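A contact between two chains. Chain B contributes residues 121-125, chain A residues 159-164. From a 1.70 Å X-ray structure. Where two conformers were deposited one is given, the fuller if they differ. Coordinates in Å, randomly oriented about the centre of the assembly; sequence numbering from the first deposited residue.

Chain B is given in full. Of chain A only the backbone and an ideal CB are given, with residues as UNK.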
# COMPACT_ATOMS: atom_id res chain seq x y z
N ASN B 121 -16.54 -6.33 -21.66
CA ASN B 121 -16.09 -7.43 -20.86
C ASN B 121 -14.56 -7.46 -20.78
O ASN B 121 -13.85 -7.07 -21.71
CB ASN B 121 -16.57 -8.75 -21.45
CG ASN B 121 -18.08 -8.88 -21.41
OD1 ASN B 121 -18.66 -8.99 -20.34
ND2 ASN B 121 -18.68 -8.82 -22.57
N LYS B 122 -14.06 -7.95 -19.66
CA LYS B 122 -12.64 -8.31 -19.50
C LYS B 122 -12.53 -9.82 -19.55
O LYS B 122 -13.41 -10.55 -19.08
CB LYS B 122 -12.08 -7.73 -18.21
CG LYS B 122 -12.09 -6.18 -18.25
CD LYS B 122 -11.77 -5.56 -16.92
CE LYS B 122 -10.33 -5.79 -16.42
NZ LYS B 122 -9.36 -5.03 -17.29
N LEU B 123 -11.45 -10.32 -20.18
CA LEU B 123 -11.35 -11.74 -20.50
C LEU B 123 -10.26 -12.40 -19.66
O LEU B 123 -9.12 -11.91 -19.62
CB LEU B 123 -10.98 -11.91 -21.99
CG LEU B 123 -11.77 -11.09 -23.00
CD1 LEU B 123 -11.43 -11.60 -24.42
CD2 LEU B 123 -13.26 -11.15 -22.77
N TYR B 124 -10.59 -13.52 -19.02
CA TYR B 124 -9.69 -14.28 -18.17
C TYR B 124 -9.67 -15.76 -18.55
O TYR B 124 -10.71 -16.39 -18.76
CB TYR B 124 -10.14 -14.13 -16.66
CG TYR B 124 -9.99 -12.72 -16.19
CD1 TYR B 124 -8.75 -12.26 -15.74
CD2 TYR B 124 -11.04 -11.80 -16.31
CE1 TYR B 124 -8.57 -10.97 -15.42
CE2 TYR B 124 -10.85 -10.51 -15.99
CZ TYR B 124 -9.68 -10.08 -15.51
OH TYR B 124 -9.54 -8.77 -15.20
N SER B 125 -8.48 -16.35 -18.63
CA SER B 125 -8.37 -17.79 -18.76
C SER B 125 -8.28 -18.42 -17.38
O SER B 125 -7.54 -17.94 -16.51
CB SER B 125 -7.13 -18.17 -19.59
OG SER B 125 -6.81 -19.49 -19.23
N UNK A 159 -8.15 -11.58 -28.83
CA UNK A 159 -7.34 -12.07 -27.72
C UNK A 159 -7.29 -11.05 -26.58
O UNK A 159 -6.99 -9.86 -26.79
CB UNK A 159 -5.92 -12.39 -28.20
N UNK A 160 -7.58 -11.51 -25.35
CA UNK A 160 -7.58 -10.59 -24.22
C UNK A 160 -6.21 -10.35 -23.60
O UNK A 160 -5.36 -11.24 -23.58
CB UNK A 160 -8.53 -11.12 -23.14
N UNK A 161 -6.00 -9.13 -23.10
CA UNK A 161 -4.76 -8.76 -22.41
C UNK A 161 -4.95 -8.55 -20.90
O UNK A 161 -4.00 -8.18 -20.20
CB UNK A 161 -4.19 -7.48 -23.03
N UNK A 162 -6.17 -8.77 -20.38
CA UNK A 162 -6.52 -8.41 -19.01
C UNK A 162 -5.82 -9.23 -17.94
O UNK A 162 -5.90 -8.85 -16.78
CB UNK A 162 -8.03 -8.54 -18.82
N UNK A 163 -5.15 -10.33 -18.27
CA UNK A 163 -4.42 -11.11 -17.30
C UNK A 163 -2.93 -10.81 -17.18
O UNK A 163 -2.22 -11.43 -16.39
CB UNK A 163 -4.60 -12.59 -17.64
N UNK A 164 -2.43 -9.83 -17.88
CA UNK A 164 -1.00 -9.53 -17.86
C UNK A 164 -0.75 -8.55 -16.72
O UNK A 164 -1.06 -7.35 -16.82
CB UNK A 164 -0.53 -8.96 -19.20

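Position 159 has extended backbone angles, phi -123° and psi 129°. Its CA-to-CB bond points away from chain B, and nothing of the chain B stretch lies within 5.5 Å of the ideal CB. Chain B therefore sets little limit here. A beta-branched residue would suit the extended backbone, but many others would fit. The deposited residue is Thr A159, with chi1 in the m well. Its OG1 is hydrogen-bonded elsewhere in the structure.

Position 160 is still extended, phi -84° and psi 147°, but its CA-to-CB bond points toward chain B. The ideal CB would sit 2.8 Å from CB of Leu B123, which is a clash. Without a shift of the backbone, no side chain can be placed, so glycine is the clear expectation. The backbone angles do not themselves demand it, since other residues adopt them readily. The deposited residue is Gly A160. Its bare backbone lets the leucine pack close: CD1 of Leu B123 lies 4.0 Å from N of Gly A160.

Position 161 leaves the strand, with phi -110° and psi 3°, and starts a type I turn that runs to position 164. Its CA-to-CB bond points away, and the ideal CB has no chain B neighbour within 5.5 Å. Chain B does not select among side chains here. The deposited residue is Leu A161.

Position 162 is the second residue of the turn, phi -69° and psi -11°, and its CA-to-CB bond points toward chain B. The ideal CB is 4.1 Å from NZ of Lys B122, so a positive charge is close at hand. The backbone N of Leu B123 is a further donor nearby. An acidic side chain would suit best. Asparagine could offer an acceptor but no charge; glutamate has the charge but must fold its longer chain. The deposited residue is Asp A162, chi1 m, and its carboxylate meets both donors. OD1 of Asp A162 forms a salt bridge with NZ of Lys B122 at 2.9 Å. OD2 of Asp A162 accepts a nearly straight hydrogen bond from N of Leu B123, also 2.9 Å, at an angle of 164°. Water 2 donates to OD2 of Asp A162 and to O of Asn B121, adding a bridge. Water 1 links NZ of Lys B122 to the backbone O of Asp A162. O of Asp A162 also lies 3.7 Å from CE1 of Tyr B124.

Position 163 is the third residue of the turn, phi -96° and psi 4°. Its CA-to-CB bond points sideways, and the ideal CB would be 4.6 Å from CD1 of Tyr B124. There is room for it, so a small residue such as alanine or serine would be compatible. The deposited residue is Gly A163, whose N is 4.5 Å from CE1 of Tyr B124.

Position 164 is out of reach of chain B, which gives no guide to its side chain. The deposited residue is Ile A164. N of Ile A164 closes the turn with a hydrogen bond to O of Leu A161, 3.3 Å.

Chain A, residues 159-164: TGLDGI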
# COMPACT_ATOMS: atom_id res chain seq x y z
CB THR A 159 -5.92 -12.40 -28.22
OG1 THR A 159 -6.03 -13.50 -29.15
CG2 THR A 159 -5.06 -12.88 -27.10
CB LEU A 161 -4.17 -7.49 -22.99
CG LEU A 161 -3.88 -7.44 -24.48
CD1 LEU A 161 -3.21 -6.17 -24.81
CD2 LEU A 161 -3.06 -8.65 -24.90
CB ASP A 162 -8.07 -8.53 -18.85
CG ASP A 162 -8.80 -7.65 -19.82
OD1 ASP A 162 -8.57 -6.44 -19.72
OD2 ASP A 162 -9.57 -8.16 -20.72
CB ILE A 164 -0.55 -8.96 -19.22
CG1 ILE A 164 -0.83 -9.98 -20.33
CG2 ILE A 164 0.97 -8.66 -19.12
CD1 ILE A 164 -0.62 -9.39 -21.65
O HOH W 1 -6.89 -5.76 -16.28
O HOH W 2 -10.88 -5.88 -21.89
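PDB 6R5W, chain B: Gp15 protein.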